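Local coordinates for unknown protein (Leishmania major, PDB 1R75) that is of unknown function and belongs to the DUF1935 family, folding as an all-beta domain of two antiparallel sheets, at residues A[22-27]-A[56-60]; A[27-33]-A[45-49]; A[65-71]-A[100-106]; A[73-79]-A[115-121]. All coordinates share one frame. Residues are numbered along the deposited sequence.

Contact 1 of 4, residues A[22-27]-A[56-60]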
loop_
_atom_site.group_PDB
_atom_site.type_symbol
_atom_site.label_atom_id
_atom_site.label_comp_id
_atom_site.label_asym_id
_atom_site.label_seq_id
_atom_site.Cartn_x
_atom_site.Cartn_y
_atom_site.Cartn_z
ATOM N N PHE A 22 12.512 10.077 -3.947
ATOM C CA PHE A 22 11.428 9.931 -4.891
ATOM C C PHE A 22 11.785 10.630 -6.191
ATOM O O PHE A 22 12.255 11.772 -6.179
ATOM C CB PHE A 22 10.136 10.503 -4.297
ATOM C CG PHE A 22 9.777 9.909 -2.964
ATOM C CD1 PHE A 22 9.623 8.536 -2.831
ATOM C CD2 PHE A 22 9.577 10.719 -1.853
ATOM C CE1 PHE A 22 9.284 7.964 -1.597
ATOM C CE2 PHE A 22 9.268 10.173 -0.629
ATOM C CZ PHE A 22 9.097 8.771 -0.504
ATOM N N LYS A 23 11.585 9.936 -7.305
ATOM C CA LYS A 23 11.843 10.493 -8.630
ATOM C C LYS A 23 10.697 11.357 -9.164
ATOM O O LYS A 23 10.943 12.430 -9.726
ATOM C CB LYS A 23 12.167 9.377 -9.640
ATOM C CG LYS A 23 13.278 8.406 -9.184
ATOM C CD LYS A 23 14.128 7.783 -10.346
ATOM C CE LYS A 23 15.603 7.522 -9.873
ATOM N NZ LYS A 23 16.326 6.495 -10.675
ATOM N N ASN A 24 9.450 10.925 -8.998
ATOM C CA ASN A 24 8.354 11.526 -9.745
ATOM C C ASN A 24 7.253 12.269 -8.985
ATOM O O ASN A 24 6.299 12.781 -9.578
ATOM C CB ASN A 24 7.724 10.416 -10.575
ATOM C CG ASN A 24 8.720 9.791 -11.471
ATOM O OD1 ASN A 24 9.529 10.518 -12.073
ATOM N ND2 ASN A 24 8.731 8.467 -11.560
ATOM N N GLY A 25 7.358 12.322 -7.683
ATOM C CA GLY A 25 6.289 12.876 -6.904
ATOM C C GLY A 25 6.616 12.655 -5.462
ATOM O O GLY A 25 7.710 12.292 -5.142
ATOM N N LYS A 26 5.656 12.924 -4.583
ATOM C CA LYS A 26 5.840 12.633 -3.179
ATOM C C LYS A 26 4.540 12.148 -2.557
ATOM O O LYS A 26 3.480 12.541 -2.970
ATOM C CB LYS A 26 6.317 13.858 -2.410
ATOM C CG LYS A 26 5.580 15.099 -2.700
ATOM C CD LYS A 26 6.172 16.258 -1.893
ATOM C CE LYS A 26 5.279 17.493 -1.974
ATOM N NZ LYS A 26 5.422 18.335 -0.746
ATOM N N PRO A 27 4.676 11.356 -1.500
ATOM C CA PRO A 27 3.531 10.952 -0.690
ATOM C C PRO A 27 2.814 12.143 -0.084
ATOM O O PRO A 27 3.415 13.233 0.063
ATOM C CB PRO A 27 4.161 10.124 0.411
ATOM C CG PRO A 27 5.468 9.767 -0.040
ATOM C CD PRO A 27 5.948 10.880 -0.923
ATOM N N TYR A 56 2.728 4.542 -1.271
ATOM C CA TYR A 56 2.962 5.559 -2.281
ATOM C C TYR A 56 3.556 4.880 -3.521
ATOM O O TYR A 56 4.470 4.069 -3.396
ATOM C CB TYR A 56 3.877 6.684 -1.720
ATOM C CG TYR A 56 4.395 7.583 -2.800
ATOM C CD1 TYR A 56 3.527 8.436 -3.485
ATOM C CD2 TYR A 56 5.721 7.561 -3.174
ATOM C CE1 TYR A 56 3.972 9.214 -4.543
ATOM C CE2 TYR A 56 6.184 8.334 -4.233
ATOM C CZ TYR A 56 5.321 9.174 -4.870
ATOM O OH TYR A 56 5.736 9.934 -5.897
ATOM N N ASN A 57 3.005 5.181 -4.684
ATOM C CA ASN A 57 3.427 4.635 -5.956
ATOM C C ASN A 57 4.195 5.793 -6.672
ATOM O O ASN A 57 3.592 6.810 -7.037
ATOM C CB ASN A 57 2.187 4.131 -6.681
ATOM C CG ASN A 57 2.474 3.678 -8.147
ATOM O OD1 ASN A 57 3.600 3.795 -8.680
ATOM N ND2 ASN A 57 1.447 3.179 -8.781
ATOM N N ASP A 58 5.534 5.650 -6.765
ATOM C CA ASP A 58 6.397 6.626 -7.446
ATOM C C ASP A 58 6.545 6.400 -8.991
ATOM O O ASP A 58 7.333 7.057 -9.657
ATOM C CB ASP A 58 7.754 6.614 -6.761
ATOM C CG ASP A 58 8.588 7.845 -7.073
ATOM O OD1 ASP A 58 8.052 8.984 -7.094
ATOM O OD2 ASP A 58 9.799 7.712 -7.296
ATOM N N SER A 59 5.769 5.495 -9.551
ATOM C CA SER A 59 5.681 5.365 -10.975
ATOM C C SER A 59 4.762 6.377 -11.601
ATOM O O SER A 59 3.718 6.675 -11.081
ATOM C CB SER A 59 5.163 3.980 -11.356
ATOM O OG SER A 59 5.207 3.879 -12.752
ATOM N N LYS A 60 5.089 6.831 -12.803
ATOM C CA LYS A 60 4.159 7.661 -13.580
ATOM C C LYS A 60 3.197 6.824 -14.348
ATOM O O LYS A 60 2.164 7.336 -14.762
ATOM C CB LYS A 60 4.914 8.556 -14.621
ATOM C CG LYS A 60 5.932 9.493 -13.996
ATOM C CD LYS A 60 6.592 10.407 -15.097
ATOM C CE LYS A 60 8.111 10.345 -15.094
ATOM N NZ LYS A 60 8.707 8.987 -15.346
#
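An N-terminal loop, 22-27, lies across the end of strand 52-57 in a two-sheet beta domain, held by Tyr56, Asn24 and Asp58, the three residues that lose most surface to this contact. The Tyr56 ring is wedged into the curve of the loop. Its edge meets the face of Phe22 in a T-shaped pair, centroids 5.1 Å apart and planes at 74°, while Pro27 lies over one of its faces in a CH-pi contact, CD 4.0 Å from the ring centroid. Phe22 also pairs edge-to-face with Tyr43 of the adjacent strand 42-47. Just past the strand end, the Asp58 carboxylate receives two successive loop amides: Lys23 N to Asp58 OD2, 2.9 Å, and Asn24 N to Asp58 OD1, 3.1 Å. One buried carboxylate thus binds two consecutive NH groups at the bend, one per oxygen, and OD1 also accepts from Tyr56 OH. Asn24 returns the bond from its own side chain, with ND2 donating to the backbone O of Asp58 at 2.8 Å.

Contact 2 of 4, residues A[27-33]-A[45-49]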
loop_
_atom_site.group_PDB
_atom_site.type_symbol
_atom_site.label_atom_id
_atom_site.label_comp_id
_atom_site.label_asym_id
_atom_site.label_seq_id
_atom_site.Cartn_x
_atom_site.Cartn_y
_atom_site.Cartn_z
ATOM N N PRO A 27 4.676 11.356 -1.500
ATOM C CA PRO A 27 3.531 10.952 -0.690
ATOM C C PRO A 27 2.814 12.143 -0.084
ATOM O O PRO A 27 3.415 13.233 0.063
ATOM C CB PRO A 27 4.161 10.124 0.411
ATOM C CG PRO A 27 5.468 9.767 -0.040
ATOM C CD PRO A 27 5.948 10.880 -0.923
ATOM N N THR A 28 1.544 11.960 0.285
ATOM C CA THR A 28 0.798 13.087 0.832
ATOM C C THR A 28 0.977 13.146 2.322
ATOM O O THR A 28 0.511 14.094 2.967
ATOM C CB THR A 28 -0.657 12.959 0.506
ATOM O OG1 THR A 28 -1.127 11.643 0.870
ATOM C CG2 THR A 28 -0.835 13.070 -0.996
ATOM N N VAL A 29 1.616 12.116 2.880
ATOM C CA VAL A 29 1.874 12.075 4.300
ATOM C C VAL A 29 3.326 11.709 4.551
ATOM O O VAL A 29 3.958 10.987 3.777
ATOM C CB VAL A 29 0.969 11.051 5.000
ATOM C CG1 VAL A 29 -0.473 11.491 4.921
ATOM C CG2 VAL A 29 1.151 9.632 4.424
ATOM N N LYS A 30 3.849 12.216 5.658
ATOM C CA LYS A 30 5.148 11.778 6.131
ATOM C C LYS A 30 4.815 10.971 7.356
ATOM O O LYS A 30 4.105 11.427 8.270
ATOM C CB LYS A 30 6.100 12.933 6.524
ATOM C CG LYS A 30 6.417 13.941 5.446
ATOM C CD LYS A 30 5.983 15.355 5.894
ATOM C CE LYS A 30 6.855 16.453 5.308
ATOM N NZ LYS A 30 6.298 17.775 5.705
ATOM N N GLY A 31 5.306 9.767 7.375
ATOM C CA GLY A 31 5.210 8.983 8.558
ATOM C C GLY A 31 6.528 9.219 9.235
ATOM O O GLY A 31 7.126 10.283 9.141
ATOM N N THR A 32 6.968 8.218 9.943
ATOM C CA THR A 32 8.253 8.293 10.566
ATOM C C THR A 32 9.249 7.478 9.747
ATOM O O THR A 32 10.427 7.860 9.678
ATOM C CB THR A 32 8.096 7.880 12.032
ATOM O OG1 THR A 32 7.353 6.676 12.137
ATOM C CG2 THR A 32 7.176 8.847 12.718
ATOM N N LYS A 33 8.773 6.432 9.024
ATOM C CA LYS A 33 9.661 5.600 8.222
ATOM C C LYS A 33 9.022 5.191 6.910
ATOM O O LYS A 33 7.807 4.896 6.843
ATOM C CB LYS A 33 10.030 4.338 8.987
ATOM C CG LYS A 33 11.406 3.751 8.625
ATOM C CD LYS A 33 12.591 4.158 9.567
ATOM C CE LYS A 33 13.904 4.445 8.791
ATOM N NZ LYS A 33 14.812 5.406 9.558
ATOM N N ILE A 45 4.741 3.563 3.821
ATOM C CA ILE A 45 5.008 4.720 4.699
ATOM C C ILE A 45 4.367 4.328 5.995
ATOM O O ILE A 45 3.127 4.174 6.057
ATOM C CB ILE A 45 4.348 5.991 4.171
ATOM C CG1 ILE A 45 4.842 6.241 2.732
ATOM C CG2 ILE A 45 4.667 7.187 5.114
ATOM C CD1 ILE A 45 3.819 6.892 1.908
ATOM N N ALA A 46 5.154 4.143 7.039
ATOM C CA ALA A 46 4.636 3.755 8.321
ATOM C C ALA A 46 4.682 4.940 9.249
ATOM O O ALA A 46 5.613 5.731 9.205
ATOM C CB ALA A 46 5.432 2.585 8.881
ATOM N N ASP A 47 3.637 5.141 10.024
ATOM C CA ASP A 47 3.634 6.246 10.976
ATOM C C ASP A 47 3.406 5.649 12.373
ATOM O O ASP A 47 2.323 5.127 12.673
ATOM C CB ASP A 47 2.607 7.303 10.572
ATOM C CG ASP A 47 2.621 8.531 11.498
ATOM O OD1 ASP A 47 2.717 8.337 12.746
ATOM O OD2 ASP A 47 2.553 9.726 11.071
ATOM N N THR A 48 4.463 5.639 13.218
ATOM C CA THR A 48 4.338 4.979 14.516
ATOM C C THR A 48 3.430 5.735 15.495
ATOM O O THR A 48 2.717 5.102 16.269
ATOM C CB THR A 48 5.703 4.761 15.223
ATOM O OG1 THR A 48 6.194 6.020 15.635
ATOM C CG2 THR A 48 6.767 4.240 14.313
ATOM N N GLU A 49 3.443 7.062 15.486
ATOM C CA GLU A 49 2.529 7.857 16.359
ATOM C C GLU A 49 1.074 7.656 15.980
ATOM O O GLU A 49 0.186 7.503 16.845
ATOM C CB GLU A 49 2.905 9.372 16.354
ATOM C CG GLU A 49 1.870 10.373 16.942
ATOM C CD GLU A 49 2.290 11.075 18.266
ATOM O OE1 GLU A 49 2.747 10.391 19.223
ATOM O OE2 GLU A 49 2.146 12.334 18.370
HETATM O O HOH W 1 1.907 9.929 8.634
#
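This is a classic beta bulge at the edge of the five-stranded antiparallel sheet, where the loop leading into outermost strand 33-36 joins the end of strand 42-47. Thr32 and Lys33 both face Ala46, and their amides converge on its carbonyl: Thr32 N to Ala46 O is 2.9 Å and Lys33 N to Ala46 O is 3.2 Å. The return bond, Ala46 N to Lys33 O at 2.8 Å, completes the antiparallel hydrogen-bonded pair of Lys33 with Ala46. Just before the bulge the chain runs close to strand 42-47, with Gly31 CA 4.0 Å from Asp47 CA and in a CA-H...O contact with Ala46 O at 3.3 Å. A beta carbon at Gly31 would collide with that same oxygen. Before the bulge, 27-30 curls back over Ile45, the residue most buried in this contact. Its CD1 meets Pro27 CB at 3.6 Å and its CG2 lies 4.3 Å from Val29 CG2. Ile45 also packs on Tyr56 of the adjacent strand 52-57, and Val29 on Met114 of strand 112-117 beyond it. Asp47 OD1 bonds to the backbone of Ala50, while its OD2 and Lys30 O are bridged by a water. Beyond the strand end, the Thr32 side chain extends the backbone pairing by one more bond, its OG1 accepting from Thr48 N at 3.3 Å.

Contact 3 of 4, residues A[65-71]-A[100-106]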
loop_
_atom_site.group_PDB
_atom_site.type_symbol
_atom_site.label_atom_id
_atom_site.label_comp_id
_atom_site.label_asym_id
_atom_site.label_seq_id
_atom_site.Cartn_x
_atom_site.Cartn_y
_atom_site.Cartn_z
ATOM N N HIS A 65 -1.306 -3.262 -7.470
ATOM C CA HIS A 65 -2.297 -3.871 -6.576
ATOM C C HIS A 65 -1.539 -4.571 -5.486
ATOM O O HIS A 65 -0.664 -5.367 -5.781
ATOM C CB HIS A 65 -3.138 -4.920 -7.316
ATOM C CG HIS A 65 -4.095 -5.671 -6.441
ATOM N ND1 HIS A 65 -3.994 -7.029 -6.215
ATOM C CD2 HIS A 65 -5.146 -5.249 -5.695
ATOM C CE1 HIS A 65 -4.932 -7.403 -5.367
ATOM N NE2 HIS A 65 -5.657 -6.350 -5.055
ATOM N N VAL A 66 -1.834 -4.266 -4.232
ATOM C CA VAL A 66 -1.093 -4.835 -3.121
ATOM C C VAL A 66 -2.083 -5.482 -2.164
ATOM O O VAL A 66 -3.144 -4.930 -1.883
ATOM C CB VAL A 66 -0.139 -3.833 -2.444
ATOM C CG1 VAL A 66 -0.813 -2.581 -2.030
ATOM C CG2 VAL A 66 0.640 -4.485 -1.222
ATOM N N ALA A 67 -1.803 -6.709 -1.769
ATOM C CA ALA A 67 -2.542 -7.342 -0.705
ATOM C C ALA A 67 -1.597 -7.930 0.321
ATOM O O ALA A 67 -0.604 -8.588 -0.029
ATOM C CB ALA A 67 -3.443 -8.470 -1.215
ATOM N N VAL A 68 -1.963 -7.748 1.592
ATOM C CA VAL A 68 -1.161 -8.116 2.702
ATOM C C VAL A 68 -2.025 -8.964 3.628
ATOM O O VAL A 68 -3.172 -8.654 3.881
ATOM C CB VAL A 68 -0.657 -6.897 3.454
ATOM C CG1 VAL A 68 0.078 -7.307 4.719
ATOM C CG2 VAL A 68 0.241 -5.974 2.563
ATOM N N LEU A 69 -1.455 -10.030 4.122
ATOM C CA LEU A 69 -2.102 -10.924 5.050
ATOM C C LEU A 69 -1.505 -10.704 6.415
ATOM O O LEU A 69 -0.276 -10.814 6.580
ATOM C CB LEU A 69 -1.748 -12.343 4.698
ATOM C CG LEU A 69 -2.388 -13.063 3.600
ATOM C CD1 LEU A 69 -1.382 -14.189 3.099
ATOM C CD2 LEU A 69 -3.774 -13.624 4.129
ATOM N N PHE A 70 -2.356 -10.416 7.382
ATOM C CA PHE A 70 -2.024 -10.099 8.741
ATOM C C PHE A 70 -2.456 -11.246 9.663
ATOM O O PHE A 70 -3.488 -11.938 9.409
ATOM C CB PHE A 70 -2.670 -8.802 9.158
ATOM C CG PHE A 70 -2.218 -7.607 8.439
ATOM C CD1 PHE A 70 -1.168 -6.793 8.925
ATOM C CD2 PHE A 70 -2.978 -7.135 7.339
ATOM C CE1 PHE A 70 -0.799 -5.660 8.270
ATOM C CE2 PHE A 70 -2.619 -5.969 6.738
ATOM C CZ PHE A 70 -1.565 -5.228 7.183
ATOM N N ASP A 71 -1.584 -11.588 10.584
ATOM C CA ASP A 71 -1.853 -12.624 11.555
ATOM C C ASP A 71 -3.000 -12.235 12.514
ATOM O O ASP A 71 -3.331 -11.066 12.726
ATOM C CB ASP A 71 -0.629 -12.981 12.415
ATOM C CG ASP A 71 0.482 -13.631 11.642
ATOM O OD1 ASP A 71 0.305 -14.023 10.411
ATOM O OD2 ASP A 71 1.580 -13.831 12.247
ATOM N N LYS A 100 -6.666 -15.282 9.378
ATOM C CA LYS A 100 -5.840 -14.115 9.061
ATOM C C LYS A 100 -6.750 -13.048 8.478
ATOM O O LYS A 100 -7.926 -13.305 8.179
ATOM C CB LYS A 100 -4.805 -14.515 8.050
ATOM C CG LYS A 100 -3.939 -15.628 8.599
ATOM C CD LYS A 100 -2.509 -15.592 8.142
ATOM C CE LYS A 100 -1.766 -16.782 8.793
ATOM N NZ LYS A 100 -0.845 -16.307 9.916
ATOM N N TYR A 101 -6.214 -11.864 8.344
ATOM C CA TYR A 101 -6.898 -10.711 7.773
ATOM C C TYR A 101 -6.192 -10.387 6.474
ATOM O O TYR A 101 -4.981 -10.189 6.453
ATOM C CB TYR A 101 -6.817 -9.556 8.683
ATOM C CG TYR A 101 -7.258 -9.844 10.084
ATOM C CD1 TYR A 101 -8.636 -9.963 10.392
ATOM C CD2 TYR A 101 -6.349 -9.991 11.100
ATOM C CE1 TYR A 101 -9.067 -10.234 11.674
ATOM C CE2 TYR A 101 -6.745 -10.281 12.362
ATOM C CZ TYR A 101 -8.104 -10.400 12.669
ATOM O OH TYR A 101 -8.465 -10.665 13.996
ATOM N N LEU A 102 -6.919 -10.354 5.396
ATOM C CA LEU A 102 -6.400 -9.940 4.126
ATOM C C LEU A 102 -6.891 -8.557 3.818
ATOM O O LEU A 102 -8.114 -8.298 3.863
ATOM C CB LEU A 102 -6.835 -10.938 3.082
ATOM C CG LEU A 102 -6.234 -10.752 1.705
ATOM C CD1 LEU A 102 -4.797 -11.030 1.697
ATOM C CD2 LEU A 102 -7.005 -11.723 0.774
ATOM N N CYS A 103 -5.957 -7.644 3.585
ATOM C CA CYS A 103 -6.232 -6.270 3.189
ATOM C C CYS A 103 -5.578 -5.902 1.907
ATOM O O CYS A 103 -4.434 -6.269 1.634
ATOM C CB CYS A 103 -5.752 -5.274 4.211
ATOM S SG CYS A 103 -6.413 -5.417 5.859
ATOM N N GLU A 104 -6.324 -5.224 1.037
ATOM C CA GLU A 104 -5.836 -5.005 -0.297
ATOM C C GLU A 104 -6.287 -3.662 -0.817
ATOM O O GLU A 104 -7.421 -3.201 -0.465
ATOM C CB GLU A 104 -6.277 -6.115 -1.206
ATOM C CG GLU A 104 -7.693 -6.150 -1.545
ATOM C CD GLU A 104 -8.074 -7.406 -2.416
ATOM O OE1 GLU A 104 -7.238 -7.936 -3.198
ATOM O OE2 GLU A 104 -9.250 -7.842 -2.336
ATOM N N VAL A 105 -5.462 -3.056 -1.679
ATOM C CA VAL A 105 -5.773 -1.753 -2.244
ATOM C C VAL A 105 -5.050 -1.665 -3.600
ATOM O O VAL A 105 -4.022 -2.309 -3.833
ATOM C CB VAL A 105 -5.368 -0.567 -1.268
ATOM C CG1 VAL A 105 -3.867 -0.401 -1.202
ATOM C CG2 VAL A 105 -6.145 0.725 -1.583
ATOM N N ASP A 106 -5.607 -0.868 -4.491
ATOM C CA ASP A 106 -4.869 -0.457 -5.693
ATOM C C ASP A 106 -4.308 0.942 -5.571
ATOM O O ASP A 106 -4.974 1.792 -5.064
ATOM C CB ASP A 106 -5.823 -0.511 -6.884
ATOM C CG ASP A 106 -6.363 -1.889 -7.110
ATOM O OD1 ASP A 106 -5.590 -2.878 -7.001
ATOM O OD2 ASP A 106 -7.574 -2.108 -7.389
#
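Strands 65-71 and 100-106 are adjacent antiparallel strands of the four-stranded sheet, their axes 4.5 Å apart at closest and inclined at 158°. Hydrogen-bonded pairs Val66-Val105, Val68-Cys103 and Phe70-Tyr101 put their side chains on the face turned to the other sheet. There Phe70 and Tyr101 both take m rotamers and lie with CB atoms 4.2 Å apart; the m rotamer of Cys103 places SG 3.9 Å from Phe70 CE2, an oblique sulfur-aromatic contact. Val66 and Val105, both p, meet through their CG1 atoms at 3.8 Å. Phe115 of strand 112-117 packs on this face against Val68, Phe70, Cys103 and Val105. On the opposite face, Leu69 (m) and Leu102 (t) interlock, Leu69 CG to Leu102 CD1 3.7 Å. His65, in t, swings its ring across the neighbouring strand, and its NE2 gives a weak hydrogen bond to Glu104 OE1 at 2.9 Å. At the end of the ladder, where the side chains diverge, Lys100 NZ forms a salt bridge with Asp71 OD1 at 2.6 Å. The two faces therefore differ in chemistry: a mainly apolar inner face, with the Tyr101 hydroxyl bonded to Tyr72 O at its end, suits packing between sheets, whereas the other mixes leucines with polar and charged groups, as befits a partly exposed surface.

Contact 4 of 4, residues A[73-79]-A[115-121]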
loop_
_atom_site.group_PDB
_atom_site.type_symbol
_atom_site.label_atom_id
_atom_site.label_comp_id
_atom_site.label_asym_id
_atom_site.label_seq_id
_atom_site.Cartn_x
_atom_site.Cartn_y
_atom_site.Cartn_z
ATOM N N ASP A 73 -3.651 -12.163 15.514
ATOM C CA ASP A 73 -3.496 -11.271 16.656
ATOM C C ASP A 73 -3.237 -9.790 16.407
ATOM O O ASP A 73 -3.165 -8.968 17.322
ATOM C CB ASP A 73 -2.496 -11.844 17.690
ATOM C CG ASP A 73 -1.149 -12.098 17.110
ATOM O OD1 ASP A 73 -1.005 -12.157 15.845
ATOM O OD2 ASP A 73 -0.182 -12.241 17.885
ATOM N N SER A 74 -3.186 -9.422 15.144
ATOM C CA SER A 74 -3.262 -8.053 14.713
ATOM C C SER A 74 -4.633 -7.443 15.055
ATOM O O SER A 74 -5.623 -8.109 14.938
ATOM C CB SER A 74 -3.055 -7.973 13.190
ATOM O OG SER A 74 -1.704 -8.320 12.818
ATOM N N GLN A 75 -4.633 -6.176 15.428
ATOM C CA GLN A 75 -5.843 -5.455 15.681
ATOM C C GLN A 75 -5.845 -4.188 14.812
ATOM O O GLN A 75 -5.334 -3.115 15.170
ATOM C CB GLN A 75 -5.940 -5.118 17.173
ATOM C CG GLN A 75 -5.904 -6.308 18.026
ATOM C CD GLN A 75 -5.805 -5.897 19.520
ATOM O OE1 GLN A 75 -6.130 -4.743 19.904
ATOM N NE2 GLN A 75 -5.356 -6.812 20.344
ATOM N N ILE A 76 -6.330 -4.362 13.607
ATOM C CA ILE A 76 -6.287 -3.322 12.597
ATOM C C ILE A 76 -7.638 -3.092 11.988
ATOM O O ILE A 76 -8.440 -3.997 11.905
ATOM C CB ILE A 76 -5.257 -3.630 11.463
ATOM C CG1 ILE A 76 -5.400 -5.040 10.969
ATOM C CG2 ILE A 76 -3.857 -3.426 11.982
ATOM C CD1 ILE A 76 -4.803 -5.277 9.648
ATOM N N VAL A 77 -7.810 -1.886 11.487
ATOM C CA VAL A 77 -8.918 -1.598 10.612
ATOM C C VAL A 77 -8.381 -1.149 9.249
ATOM O O VAL A 77 -7.389 -0.424 9.196
ATOM C CB VAL A 77 -9.901 -0.531 11.222
ATOM C CG1 VAL A 77 -10.371 -1.054 12.458
ATOM C CG2 VAL A 77 -9.283 0.758 11.337
ATOM N N PRO A 78 -9.082 -1.457 8.179
ATOM C CA PRO A 78 -8.688 -0.892 6.891
ATOM C C PRO A 78 -9.029 0.581 6.802
ATOM O O PRO A 78 -10.021 0.997 7.376
ATOM C CB PRO A 78 -9.540 -1.711 5.903
ATOM C CG PRO A 78 -10.848 -1.972 6.663
ATOM C CD PRO A 78 -10.239 -2.396 7.985
ATOM N N LEU A 79 -8.242 1.340 6.079
ATOM C CA LEU A 79 -8.438 2.764 5.814
ATOM C C LEU A 79 -8.843 3.025 4.429
ATOM O O LEU A 79 -8.504 2.280 3.465
ATOM C CB LEU A 79 -7.136 3.522 6.085
ATOM C CG LEU A 79 -6.659 3.524 7.551
ATOM C CD1 LEU A 79 -5.428 4.456 7.716
ATOM C CD2 LEU A 79 -7.759 3.881 8.458
ATOM N N PHE A 115 -3.845 2.608 4.057
ATOM C CA PHE A 115 -4.008 1.199 4.030
ATOM C C PHE A 115 -4.645 0.649 5.272
ATOM O O PHE A 115 -5.827 0.109 5.241
ATOM C CB PHE A 115 -2.637 0.612 3.733
ATOM C CG PHE A 115 -2.672 -0.871 3.444
ATOM C CD1 PHE A 115 -3.505 -1.362 2.476
ATOM C CD2 PHE A 115 -1.825 -1.786 4.156
ATOM C CE1 PHE A 115 -3.520 -2.740 2.174
ATOM C CE2 PHE A 115 -1.912 -3.151 3.891
ATOM C CZ PHE A 115 -2.737 -3.603 2.873
ATOM N N VAL A 116 -3.921 0.652 6.423
ATOM C CA VAL A 116 -4.450 0.100 7.671
ATOM C C VAL A 116 -4.018 0.935 8.841
ATOM O O VAL A 116 -3.060 1.701 8.808
ATOM C CB VAL A 116 -4.012 -1.378 7.942
ATOM C CG1 VAL A 116 -4.497 -2.224 6.915
ATOM C CG2 VAL A 116 -2.489 -1.484 8.048
ATOM N N GLU A 117 -4.741 0.814 9.900
ATOM C CA GLU A 117 -4.362 1.495 11.125
ATOM C C GLU A 117 -4.603 0.578 12.295
ATOM O O GLU A 117 -5.617 -0.117 12.363
ATOM C CB GLU A 117 -5.254 2.751 11.226
ATOM C CG GLU A 117 -5.028 3.580 12.452
ATOM C CD GLU A 117 -5.467 5.064 12.274
ATOM O OE1 GLU A 117 -5.261 5.636 11.170
ATOM O OE2 GLU A 117 -5.979 5.628 13.271
ATOM N N GLY A 118 -3.651 0.556 13.223
ATOM C CA GLY A 118 -3.799 -0.194 14.447
ATOM C C GLY A 118 -2.507 -0.952 14.759
ATOM O O GLY A 118 -1.460 -0.516 14.382
ATOM N N SER A 119 -2.614 -2.090 15.399
ATOM C CA SER A 119 -1.448 -2.813 15.870
ATOM C C SER A 119 -1.180 -4.007 15.016
ATOM O O SER A 119 -1.959 -4.918 14.935
ATOM C CB SER A 119 -1.565 -3.124 17.362
ATOM O OG SER A 119 -2.674 -3.956 17.630
ATOM N N VAL A 120 -0.037 -3.999 14.371
ATOM C CA VAL A 120 0.277 -5.026 13.387
ATOM C C VAL A 120 1.208 -5.992 14.118
ATOM O O VAL A 120 2.192 -5.499 14.735
ATOM C CB VAL A 120 0.973 -4.409 12.219
ATOM C CG1 VAL A 120 1.412 -5.504 11.247
ATOM C CG2 VAL A 120 0.021 -3.401 11.507
ATOM N N THR A 121 0.988 -7.276 13.929
ATOM C CA THR A 121 1.833 -8.346 14.470
ATOM C C THR A 121 2.544 -8.967 13.274
ATOM O O THR A 121 3.236 -8.229 12.562
ATOM C CB THR A 121 1.075 -9.364 15.269
ATOM O OG1 THR A 121 0.056 -10.021 14.481
ATOM C CG2 THR A 121 0.389 -8.681 16.461
HETATM O O HOH W 2 -2.257 -6.757 18.296
#
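Asp73 begins the segment in the loop after strand 62-71, accepting a hydrogen bond at OD1 from Thr121 OG1 (2.7 Å); a water joins its carbonyl O to Ser119 OG. Next, Ser74 OG donates to the same Thr121 OG1 at 3.0 Å, making a short chain of side-chain bonds ahead of the strand. Gln75 then opens the antiparallel ladder with a reciprocal pair, Gln75 N to Ser119 O 3.0 Å and Ser119 N to Gln75 O 2.9 Å. Ile76 lies opposite Gly118, where the partner chain turns a corner; a beta carbon on Gly118 would strike Gln75 O. Ile76 CG2 touches Val120 CG2 at 3.9 Å and Ile76 CD1 touches Val116 CG1 at 4.1 Å, bridging the corner with apolar contacts. Val77 forms a second reciprocal pair, Val77 N to Glu117 O and Glu117 N to Val77 O, each 3.0 Å, and Pro78, lacking an amide hydrogen, sits in a non-hydrogen-bonded pair with Val116. Leu79 N closes the ladder on Phe115 O at 2.8 Å. Strand 75-78 is one edge of the five-stranded sheet within this chain, next to 112-117, whose Phe115 and Val116 form a classic bulge facing Trp53; Ile76 and Phe115 pack toward strands 62-71 and 100-107 of the second sheet.

Overall arrangement
Contacts 1 and 2 are surface contacts, fastening the N-terminal loop to the five-stranded sheet; they share Pro27 and touch where Tyr56 packs on Ile45 of the adjoining strand. Contact 4 joins two strands of that same sheet farther across, and contact 3 joins two central strands of the four-stranded sheet. These two, both partly buried, cross along the chain and meet between the sheets, Phe70 against Ile76 and Cys103 against Phe115, with centres about 10 Å apart. Backbone ladders dominate contacts 3 and 4, unbroken in 3 and cornered at Gly118 in 4, whereas contact 1 depends on aromatic packing and on hydrogen bonds from loop amides to the Asp58 carboxylate. Contact 2, nested inside the loop closed by contact 1, mixes both modes.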